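Local coordinates for protein glycosyl hydrolase family 10 (Bacteroides intestinalis DSM 17393, PDB 4QPW) that binds xylohexaose, and so probably xylan, through this carbohydrate-binding module, one domain of an enzyme that probably hydrolyses xylan, at residues A[54-68]-A[112-126]. Numbering follows the deposited sequence.
Sequences IQYHTADNLPIEIGK and FKAVADGGHVMTQSG. With XYP (beta-D-xylopyranose), chain B; XYP (beta-D-xylopyranose), chain C.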
ATOM      1  N   ILE A  54      -9.775   0.235   7.461  1.00 11.11           N
ATOM      2  CA  ILE A  54      -8.473  -0.447   7.604  1.00 10.80           C
ATOM      3  C   ILE A  54      -7.532   0.294   6.663  1.00 10.72           C
ATOM      4  O   ILE A  54      -7.654   0.123   5.416  1.00 10.84           O
ATOM      5  CB  ILE A  54      -8.543  -1.885   7.335  1.00 10.46           C
ATOM      6  CG1 ILE A  54      -9.581  -2.588   8.248  1.00 11.46           C
ATOM      7  CG2 ILE A  54      -7.159  -2.507   7.525  1.00 11.70           C
ATOM      8  CD1 ILE A  54      -9.761  -4.046   7.971  1.00 12.77           C
ATOM      9  N   GLN A  55      -6.735   1.194   7.214  1.00 10.13           N
ATOM     10  CA  GLN A  55      -5.856   2.081   6.378  1.00 10.03           C
ATOM     11  C   GLN A  55      -4.488   2.128   6.956  1.00 10.01           C
ATOM     12  O   GLN A  55      -4.286   2.020   8.188  1.00 10.87           O
ATOM     13  CB  GLN A  55      -6.480   3.462   6.217  1.00 11.37           C
ATOM     14  CG  GLN A  55      -6.620   4.238   7.526  1.00 12.95           C
ATOM     15  CD  GLN A  55      -7.178   5.620   7.332  1.00 13.92           C
ATOM     16  OE1 GLN A  55      -7.011   6.256   6.289  1.00 15.73           O
ATOM     17  NE2 GLN A  55      -7.916   6.108   8.343  1.00 13.57           N
ATOM     18  N   TYR A  56      -3.477   2.230   6.068  1.00  9.59           N
ATOM     19  CA  TYR A  56      -2.108   2.047   6.498  1.00  9.33           C
ATOM     20  C   TYR A  56      -1.196   2.657   5.456  1.00  8.93           C
ATOM     21  O   TYR A  56      -1.439   2.528   4.249  1.00  9.49           O
ATOM     22  CB  TYR A  56      -1.815   0.543   6.734  1.00  9.77           C
ATOM     23  CG  TYR A  56      -2.356  -0.414   5.718  1.00  9.35           C
ATOM     24  CD1 TYR A  56      -3.701  -0.867   5.796  1.00  9.80           C
ATOM     25  CD2 TYR A  56      -1.628  -0.878   4.642  1.00  9.57           C
ATOM     26  CE1 TYR A  56      -4.278  -1.634   4.840  1.00 10.04           C
ATOM     27  CE2 TYR A  56      -2.154  -1.686   3.712  1.00  9.80           C
ATOM     28  CZ  TYR A  56      -3.495  -2.077   3.768  1.00 10.04           C
ATOM     29  OH  TYR A  56      -4.006  -2.932   2.814  1.00 10.63           O
ATOM     30  N   HIS A  57      -0.112   3.238   5.919  1.00  8.44           N
ATOM     31  CA  HIS A  57       0.928   3.677   4.960  1.00  8.40           C
ATOM     32  C   HIS A  57       1.764   2.486   4.626  1.00  8.50           C
ATOM     33  O   HIS A  57       2.225   1.711   5.498  1.00  9.35           O
ATOM     34  CB  HIS A  57       1.833   4.735   5.581  1.00  8.72           C
ATOM     35  CG  HIS A  57       1.147   6.043   5.861  1.00  9.44           C
ATOM     36  ND1 HIS A  57       1.848   7.077   6.462  1.00 10.39           N
ATOM     37  CD2 HIS A  57      -0.130   6.472   5.638  1.00 10.71           C
ATOM     38  CE1 HIS A  57       1.009   8.096   6.618  1.00 10.98           C
ATOM     39  NE2 HIS A  57      -0.181   7.767   6.150  1.00 10.67           N
ATOM     40  N   THR A  58       2.045   2.299   3.337  1.00  8.42           N
ATOM     41  CA  THR A  58       2.973   1.244   2.875  1.00  8.72           C
ATOM     42  C   THR A  58       4.307   1.786   2.461  1.00  7.89           C
ATOM     43  O   THR A  58       5.267   0.989   2.216  1.00  9.27           O
ATOM     44  CB  THR A  58       2.312   0.428   1.751  1.00  8.67           C
ATOM     45  OG1 THR A  58       1.929   1.296   0.692  1.00  9.66           O
ATOM     46  CG2 THR A  58       1.156  -0.369   2.218  1.00  9.59           C
ATOM     47  N   ALA A  59       4.464   3.098   2.439  1.00  8.63           N
ATOM     48  CA  ALA A  59       5.703   3.836   2.170  1.00  7.77           C
ATOM     49  C   ALA A  59       5.454   5.262   2.692  1.00  8.28           C
ATOM     50  O   ALA A  59       4.299   5.681   2.845  1.00  8.59           O
ATOM     51  CB  ALA A  59       6.038   3.875   0.677  1.00  8.83           C
ATOM     52  N   ASP A  60       6.532   5.995   2.929  1.00  8.47           N
ATOM     53  CA  ASP A  60       6.424   7.345   3.531  1.00  8.71           C
ATOM     54  C   ASP A  60       7.661   8.111   3.174  1.00  8.81           C
ATOM     55  O   ASP A  60       8.604   7.584   2.543  1.00  9.45           O
ATOM     56  CB  ASP A  60       6.325   7.128   5.087  1.00 10.71           C
ATOM     57  CG  ASP A  60       5.869   8.312   5.872  1.00 11.60           C
ATOM     58  OD1 ASP A  60       5.528   9.317   5.322  1.00 11.58           O
ATOM     59  OD2 ASP A  60       5.991   8.132   7.151  1.00 12.33           O
ATOM     60  N   ASN A  61       7.685   9.406   3.511  1.00  9.10           N
ATOM     61  CA  ASN A  61       8.887  10.218   3.298  1.00 10.22           C
ATOM     62  C   ASN A  61       9.255  10.244   1.811  1.00  9.59           C
ATOM     63  O   ASN A  61      10.449  10.199   1.454  1.00  9.96           O
ATOM     64  CB  ASN A  61      10.092   9.686   4.137  1.00 12.06           C
ATOM     65  CG  ASN A  61       9.705   9.223   5.548  1.00 11.38           C
ATOM     66  OD1 ASN A  61       9.488   8.099   5.782  1.00 11.51           O
ATOM     67  ND2 ASN A  61       9.537  10.225   6.439  1.00 13.37           N
ATOM     68  N   LEU A  62       8.275  10.345   0.941  1.00  9.26           N
ATOM     69  CA  LEU A  62       8.547  10.168  -0.488  1.00  9.65           C
ATOM     70  C   LEU A  62       9.293  11.320  -1.089  1.00  9.60           C
ATOM     71  O   LEU A  62       8.954  12.506  -0.780  1.00 11.60           O
ATOM     72  CB  LEU A  62       7.254   9.892  -1.221  1.00  9.91           C
ATOM     73  CG  LEU A  62       6.456   8.665  -0.819  1.00  9.35           C
ATOM     74  CD1 LEU A  62       5.157   8.613  -1.612  1.00 10.89           C
ATOM     75  CD2 LEU A  62       7.264   7.384  -0.953  1.00  9.59           C
ATOM     76  N   PRO A  63      10.148  11.095  -2.055  1.00  9.56           N
ATOM     77  CA  PRO A  63      10.980  12.183  -2.666  1.00 10.66           C
ATOM     78  C   PRO A  63      10.285  12.676  -3.902  1.00 14.15           C
ATOM     79  O   PRO A  63      10.883  12.409  -5.094  1.00 19.90           O
ATOM     80  CB  PRO A  63      12.243  11.466  -3.048  1.00 10.21           C
ATOM     81  CG  PRO A  63      11.733  10.070  -3.479  1.00 10.91           C
ATOM     82  CD  PRO A  63      10.675   9.771  -2.423  1.00  9.75           C
ATOM     83  N   ILE A  64       9.043  12.942  -3.948  1.00 11.30           N
ATOM     84  CA  ILE A  64       8.285  13.364  -5.102  1.00 10.49           C
ATOM     85  C   ILE A  64       8.020  14.872  -5.045  1.00 10.94           C
ATOM     86  O   ILE A  64       7.844  15.452  -3.990  1.00 11.77           O
ATOM     87  CB  ILE A  64       7.036  12.519  -5.347  1.00 12.39           C
ATOM     88  CG1 ILE A  64       6.049  12.607  -4.222  1.00 12.59           C
ATOM     89  CG2 ILE A  64       7.351  11.051  -5.697  1.00 12.95           C
ATOM     90  CD1 ILE A  64       4.799  11.686  -4.358  1.00 14.60           C
ATOM     91  N   GLU A  65       7.998  15.446  -6.248  1.00 11.41           N
ATOM     92  CA  GLU A  65       7.856  16.939  -6.426  1.00 12.28           C
ATOM     93  C   GLU A  65       6.653  17.186  -7.256  1.00 11.82           C
ATOM     94  O   GLU A  65       6.361  16.552  -8.252  1.00 11.73           O
ATOM     95  CB  GLU A  65       9.085  17.440  -7.158  1.00 14.57           C
ATOM     96  CG  GLU A  65      10.373  17.218  -6.379  1.00 19.64           C
ATOM     97  CD  GLU A  65      11.596  17.493  -7.273  1.00 24.43           C
ATOM     98  OE1 GLU A  65      11.873  18.669  -7.368  1.00 29.06           O
ATOM     99  OE2 GLU A  65      12.152  16.623  -7.958  1.00 25.76           O
ATOM    100  N   ILE A  66       5.861  18.234  -6.844  1.00 12.02           N
ATOM    101  CA  ILE A  66       4.610  18.530  -7.506  1.00 11.98           C
ATOM    102  C   ILE A  66       4.768  18.703  -9.030  1.00 11.83           C
ATOM    103  O   ILE A  66       5.689  19.383  -9.460  1.00 13.31           O
ATOM    104  CB  ILE A  66       3.947  19.820  -6.857  1.00 13.88           C
ATOM    105  CG1 ILE A  66       2.529  20.023  -7.419  1.00 13.69           C
ATOM    106  CG2 ILE A  66       4.821  21.085  -7.010  1.00 14.99           C
ATOM    107  CD1 ILE A  66       1.782  21.161  -6.750  1.00 15.79           C
ATOM    108  N   GLY A  67       3.906  18.108  -9.749  1.00 12.84           N
ATOM    109  CA  GLY A  67       3.870  18.267 -11.188  1.00 13.90           C
ATOM    110  C   GLY A  67       4.803  17.365 -11.951  1.00 15.20           C
ATOM    111  O   GLY A  67       4.685  17.257 -13.183  1.00 18.25           O
ATOM    112  N   LYS A  68       5.702  16.605 -11.325  1.00 13.49           N
ATOM    113  CA  LYS A  68       6.547  15.619 -12.019  1.00 13.65           C
ATOM    114  C   LYS A  68       5.869  14.299 -12.163  1.00 12.16           C
ATOM    115  O   LYS A  68       4.970  13.947 -11.390  1.00 12.65           O
ATOM    116  CB  LYS A  68       7.864  15.526 -11.321  1.00 14.06           C
ATOM    117  CG  LYS A  68       8.654  16.827 -11.349  1.00 17.60           C
ATOM    118  CD  LYS A  68      10.086  16.647 -10.935  1.00 21.50           C
ATOM    119  CE  LYS A  68      10.878  17.962 -11.006  1.00 28.88           C
ATOM    120  NZ  LYS A  68      10.224  19.173 -10.359  1.00 39.14           N
ATOM    121  N   PHE A 112       1.551   8.401 -12.571  1.00 11.63           N
ATOM    122  CA  PHE A 112       0.844   9.592 -12.075  1.00 11.29           C
ATOM    123  C   PHE A 112       1.717  10.749 -12.172  1.00 11.54           C
ATOM    124  O   PHE A 112       2.937  10.722 -12.092  1.00 12.42           O
ATOM    125  CB  PHE A 112       0.331   9.416 -10.639  1.00 11.95           C
ATOM    126  CG  PHE A 112       1.406   9.297  -9.577  1.00 10.78           C
ATOM    127  CD1 PHE A 112       2.183   8.085  -9.396  1.00 10.44           C
ATOM    128  CD2 PHE A 112       1.750  10.388  -8.793  1.00 10.87           C
ATOM    129  CE1 PHE A 112       3.169   8.058  -8.494  1.00 10.62           C
ATOM    130  CE2 PHE A 112       2.754  10.308  -7.889  1.00 11.77           C
ATOM    131  CZ  PHE A 112       3.486   9.126  -7.747  1.00 10.67           C
ATOM    132  N   LYS A 113       1.048  11.966 -12.220  1.00 12.77           N
ATOM    133  CA  LYS A 113       1.667  13.240 -11.971  1.00 13.38           C
ATOM    134  C   LYS A 113       1.558  13.584 -10.463  1.00 12.10           C
ATOM    135  O   LYS A 113       0.405  13.559  -9.964  1.00 13.10           O
ATOM    136  CB  LYS A 113       1.049  14.297 -12.873  1.00 16.92           C
ATOM    137  CG  LYS A 113       1.772  15.578 -12.820  1.00 25.25           C
ATOM    138  CD  LYS A 113       1.281  16.466 -13.987  1.00 37.47           C
ATOM    139  CE  LYS A 113       0.429  17.622 -13.494  1.00 51.11           C
ATOM    140  NZ  LYS A 113      -0.001  18.581 -14.566  1.00 66.15           N
ATOM    141  N   ALA A 114       2.599  13.889  -9.762  1.00 11.50           N
ATOM    142  CA  ALA A 114       2.473  14.186  -8.363  1.00 11.28           C
ATOM    143  C   ALA A 114       1.567  15.432  -8.161  1.00 12.09           C
ATOM    144  O   ALA A 114       1.730  16.428  -8.918  1.00 12.76           O
ATOM    145  CB  ALA A 114       3.783  14.416  -7.734  1.00 11.94           C
ATOM    146  N   VAL A 115       0.694  15.353  -7.213  1.00 11.24           N
ATOM    147  CA  VAL A 115      -0.259  16.477  -6.945  1.00 11.07           C
ATOM    148  C   VAL A 115       0.263  17.386  -5.912  1.00 11.51           C
ATOM    149  O   VAL A 115      -0.393  18.486  -5.680  1.00 12.70           O
ATOM    150  CB  VAL A 115      -1.625  15.935  -6.586  1.00 12.41           C
ATOM    151  CG1 VAL A 115      -2.181  15.065  -7.655  1.00 13.51           C
ATOM    152  CG2 VAL A 115      -1.703  15.315  -5.226  1.00 12.84           C
ATOM    153  N   ALA A 116       1.350  17.134  -5.229  1.00 12.04           N
ATOM    154  CA  ALA A 116       1.895  17.865  -4.147  1.00 11.70           C
ATOM    155  C   ALA A 116       3.350  17.470  -3.959  1.00 12.23           C
ATOM    156  O   ALA A 116       3.837  16.532  -4.621  1.00 14.28           O
ATOM    157  CB  ALA A 116       1.096  17.567  -2.878  1.00 13.54           C
ATOM    158  N   ASP A 117       4.017  18.078  -3.050  1.00 13.06           N
ATOM    159  CA  ASP A 117       5.390  17.606  -2.638  1.00 13.28           C
ATOM    160  C   ASP A 117       5.300  16.542  -1.593  1.00 12.13           C
ATOM    161  O   ASP A 117       4.506  16.622  -0.628  1.00 14.59           O
ATOM    162  CB  ASP A 117       6.209  18.753  -2.110  1.00 14.57           C
ATOM    163  CG  ASP A 117       6.619  19.731  -3.199  1.00 16.03           C
ATOM    164  OD1 ASP A 117       6.820  19.472  -4.379  1.00 15.55           O
ATOM    165  OD2 ASP A 117       6.858  20.949  -2.747  1.00 21.07           O
ATOM    166  N   GLY A 118       6.121  15.469  -1.707  1.00 10.95           N
ATOM    167  CA  GLY A 118       6.290  14.548  -0.637  1.00 11.40           C
ATOM    168  C   GLY A 118       5.126  13.666  -0.312  1.00 10.17           C
ATOM    169  O   GLY A 118       4.346  13.332  -1.187  1.00 12.66           O
ATOM    170  N   GLY A 119       5.025  13.243   0.906  1.00 10.31           N
ATOM    171  CA  GLY A 119       3.913  12.422   1.351  1.00 10.18           C
ATOM    172  C   GLY A 119       4.217  10.928   1.443  1.00  8.88           C
ATOM    173  O   GLY A 119       5.359  10.527   1.728  1.00  9.80           O
ATOM    174  N   HIS A 120       3.155  10.166   1.342  1.00  8.44           N
ATOM    175  CA  HIS A 120       3.194   8.729   1.656  1.00  8.59           C
ATOM    176  C   HIS A 120       2.294   7.978   0.716  1.00  8.89           C
ATOM    177  O   HIS A 120       1.596   8.549  -0.133  1.00  9.26           O
ATOM    178  CB  HIS A 120       2.795   8.551   3.132  1.00  8.67           C
ATOM    179  CG  HIS A 120       1.520   9.325   3.467  1.00  9.45           C
ATOM    180  ND1 HIS A 120       1.535  10.507   4.176  1.00 10.34           N
ATOM    181  CD2 HIS A 120       0.231   9.070   3.197  1.00 10.47           C
ATOM    182  CE1 HIS A 120       0.271  10.918   4.314  1.00 10.91           C
ATOM    183  NE2 HIS A 120      -0.547  10.086   3.765  1.00 10.56           N
ATOM    184  N   VAL A 121       2.341   6.624   0.799  1.00  8.28           N
ATOM    185  CA  VAL A 121       1.412   5.782   0.037  1.00  8.36           C
ATOM    186  C   VAL A 121       0.322   5.339   0.985  1.00  9.04           C
ATOM    187  O   VAL A 121       0.491   4.360   1.770  1.00  9.41           O
ATOM    188  CB  VAL A 121       2.099   4.603  -0.664  1.00  8.46           C
ATOM    189  CG1 VAL A 121       1.082   3.790  -1.437  1.00  9.34           C
ATOM    190  CG2 VAL A 121       3.189   5.110  -1.575  1.00  9.41           C
ATOM    191  N   MET A 122      -0.784   6.057   1.013  1.00  8.98           N
ATOM    192  CA  MET A 122      -1.951   5.675   1.825  1.00  9.32           C
ATOM    193  C   MET A 122      -2.590   4.490   1.154  1.00  9.82           C
ATOM    194  O   MET A 122      -2.887   4.521  -0.050  1.00 11.86           O
ATOM    195  CB  MET A 122      -2.955   6.836   1.821  1.00 10.40           C
ATOM    196  CG  MET A 122      -4.268   6.470   2.458  1.00 11.91           C
ATOM    197  SD  MET A 122      -4.207   5.868   4.141  1.00 13.67           S
ATOM    198  CE  MET A 122      -4.056   7.482   4.985  1.00 14.08           C
ATOM    199  N   THR A 123      -2.884   3.413   1.905  1.00  9.35           N
ATOM    200  CA  THR A 123      -3.389   2.158   1.346  1.00  9.59           C
ATOM    201  C   THR A 123      -4.587   1.761   2.198  1.00  9.46           C
ATOM    202  O   THR A 123      -4.555   1.852   3.440  1.00 10.31           O
ATOM    203  CB  THR A 123      -2.283   1.110   1.417  1.00  9.14           C
ATOM    204  OG1 THR A 123      -1.043   1.705   0.880  1.00 11.21           O
ATOM    205  CG2 THR A 123      -2.579  -0.060   0.581  1.00 10.76           C
ATOM    206  N   GLN A 124      -5.693   1.360   1.560  1.00  9.47           N
ATOM    207  CA  GLN A 124      -6.953   1.069   2.243  1.00  9.98           C
ATOM    208  C   GLN A 124      -7.587  -0.206   1.731  1.00 10.35           C
ATOM    209  O   GLN A 124      -7.658  -0.406   0.475  1.00 11.63           O
ATOM    210  CB  GLN A 124      -7.923   2.240   2.092  1.00 11.64           C
ATOM    211  CG  GLN A 124      -7.331   3.551   2.556  1.00 13.48           C
ATOM    212  CD  GLN A 124      -8.272   4.763   2.626  1.00 14.50           C
ATOM    213  OE1 GLN A 124      -9.314   4.737   1.983  1.00 17.19           O
ATOM    214  NE2 GLN A 124      -8.011   5.714   3.429  1.00 14.57           N
ATOM    215  N   SER A 125      -8.054  -1.064   2.649  1.00 10.64           N
ATOM    216  CA  SER A 125      -8.584  -2.367   2.282  1.00 10.81           C
ATOM    217  C   SER A 125      -9.675  -2.848   3.269  1.00 10.51           C
ATOM    218  O   SER A 125      -9.826  -4.031   3.376  1.00 10.92           O
ATOM    219  CB  SER A 125      -7.442  -3.329   2.129  1.00 10.70           C
ATOM    220  OG  SER A 125      -6.695  -3.461   3.317  1.00 10.98           O
ATOM    221  N   GLY A 126     -10.361  -1.920   3.903  1.00 10.60           N
ATOM    222  CA  GLY A 126     -11.352  -2.356   4.919  1.00 11.71           C
ATOM    223  C   GLY A 126     -12.433  -3.309   4.412  1.00 12.16           C
ATOM    224  O   GLY A 126     -12.955  -4.102   5.250  1.00 13.45           O
TER
HETATM  225  C1  XYP B   3      -9.333   9.587   6.857  1.00 16.42           C
HETATM  226  C2  XYP B   3      -9.223   8.612   5.719  1.00 15.70           C
HETATM  227  C3  XYP B   3     -10.070   9.038   4.531  1.00 17.51           C
HETATM  228  C4  XYP B   3     -11.521   9.271   5.027  1.00 19.00           C
HETATM  229  C5  XYP B   3     -11.497  10.160   6.213  1.00 16.85           C
HETATM  230  O2  XYP B   3      -7.867   8.529   5.277  1.00 16.06           O
HETATM  231  O3  XYP B   3     -10.014   8.002   3.507  1.00 18.67           O
HETATM  232  O4  XYP B   3     -12.249   9.816   3.919  1.00 21.38           O
HETATM  233  O5  XYP B   3     -10.749   9.617   7.282  1.00 20.04           O
HETATM  234  C1  XYP C   2      -5.712  11.039  10.002  1.00 17.10           C
HETATM  235  C2  XYP C   2      -6.735  10.344  10.941  1.00 17.19           C
HETATM  236  C3  XYP C   2      -7.542   9.427  10.050  1.00 17.44           C
HETATM  237  C4  XYP C   2      -8.051  10.082   8.815  1.00 17.13           C
HETATM  238  C5  XYP C   2      -6.926  10.752   8.050  1.00 16.01           C
HETATM  239  O2  XYP C   2      -6.126   9.639  12.012  1.00 19.58           O
HETATM  240  O3  XYP C   2      -8.659   8.838  10.786  1.00 19.31           O
HETATM  241  O4  XYP C   2      -8.625   9.080   7.944  1.00 16.81           O
HETATM  242  O5  XYP C   2      -6.259  11.696   8.918  1.00 19.69           O
HETATM  243  O   HOH W   1       3.855  11.466   5.558  1.00 23.42           O
HETATM  244  O   HOH W   2       3.248  18.942 -14.744  1.00 41.55           O
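Gln55 and Gln124 lie side by side on neighbouring antiparallel strands and reach the bound xylo-oligosaccharide together. They form a non-hydrogen-bonded pair, with amide planes steeply turned against each other. The CB of Gln55 rests against Thr123 O and Gln124 CG, at 3.7 and 3.8 Å. CG stands between the backbone N and the carbonyl carbon (chi1 64°), and the extended chain beyond it carries the amide to the sugars. There OE1 accepts a 2.6 Å bond from O2 of the chain B xylose, while Met122 CE touches the same OE1. NE2 donates to O4 of the chain C xylose at 3.1 Å. Gln124 NE2 gives a nearly straight bond (172°) to O3 of the chain B xylose and only a weak one to Gln55 OE1.

On the same face the His57 and His120 rings form an offset stack, centroids 3.7 Å apart and planes at 15°. Arg94 bonds His120 NE2. Water 1 joins His120 ND1 to Asp60 OD1.

Tyr56 lies on the other face. Thr123 O sits over the centre of its ring, and Thr123 CG2 meets CE2. Its OH bonds Ser125 OG at 2.8 Å, near the ring plane. A phenylalanine here would probably keep the ring over Thr123 but leave the buried Ser125 hydroxyl without this partner. Farther along, Asp117 OD1 takes the Ile66 N-H at 2.9 Å, on the anti side, a little out of the carboxylate plane.

Both strands belong to a five-stranded antiparallel sheet. With Trp18, Glu20, His52 and Trp91, the glutamines and Met122 form its glycan-binding site, as in many beta-sandwich carbohydrate-binding modules.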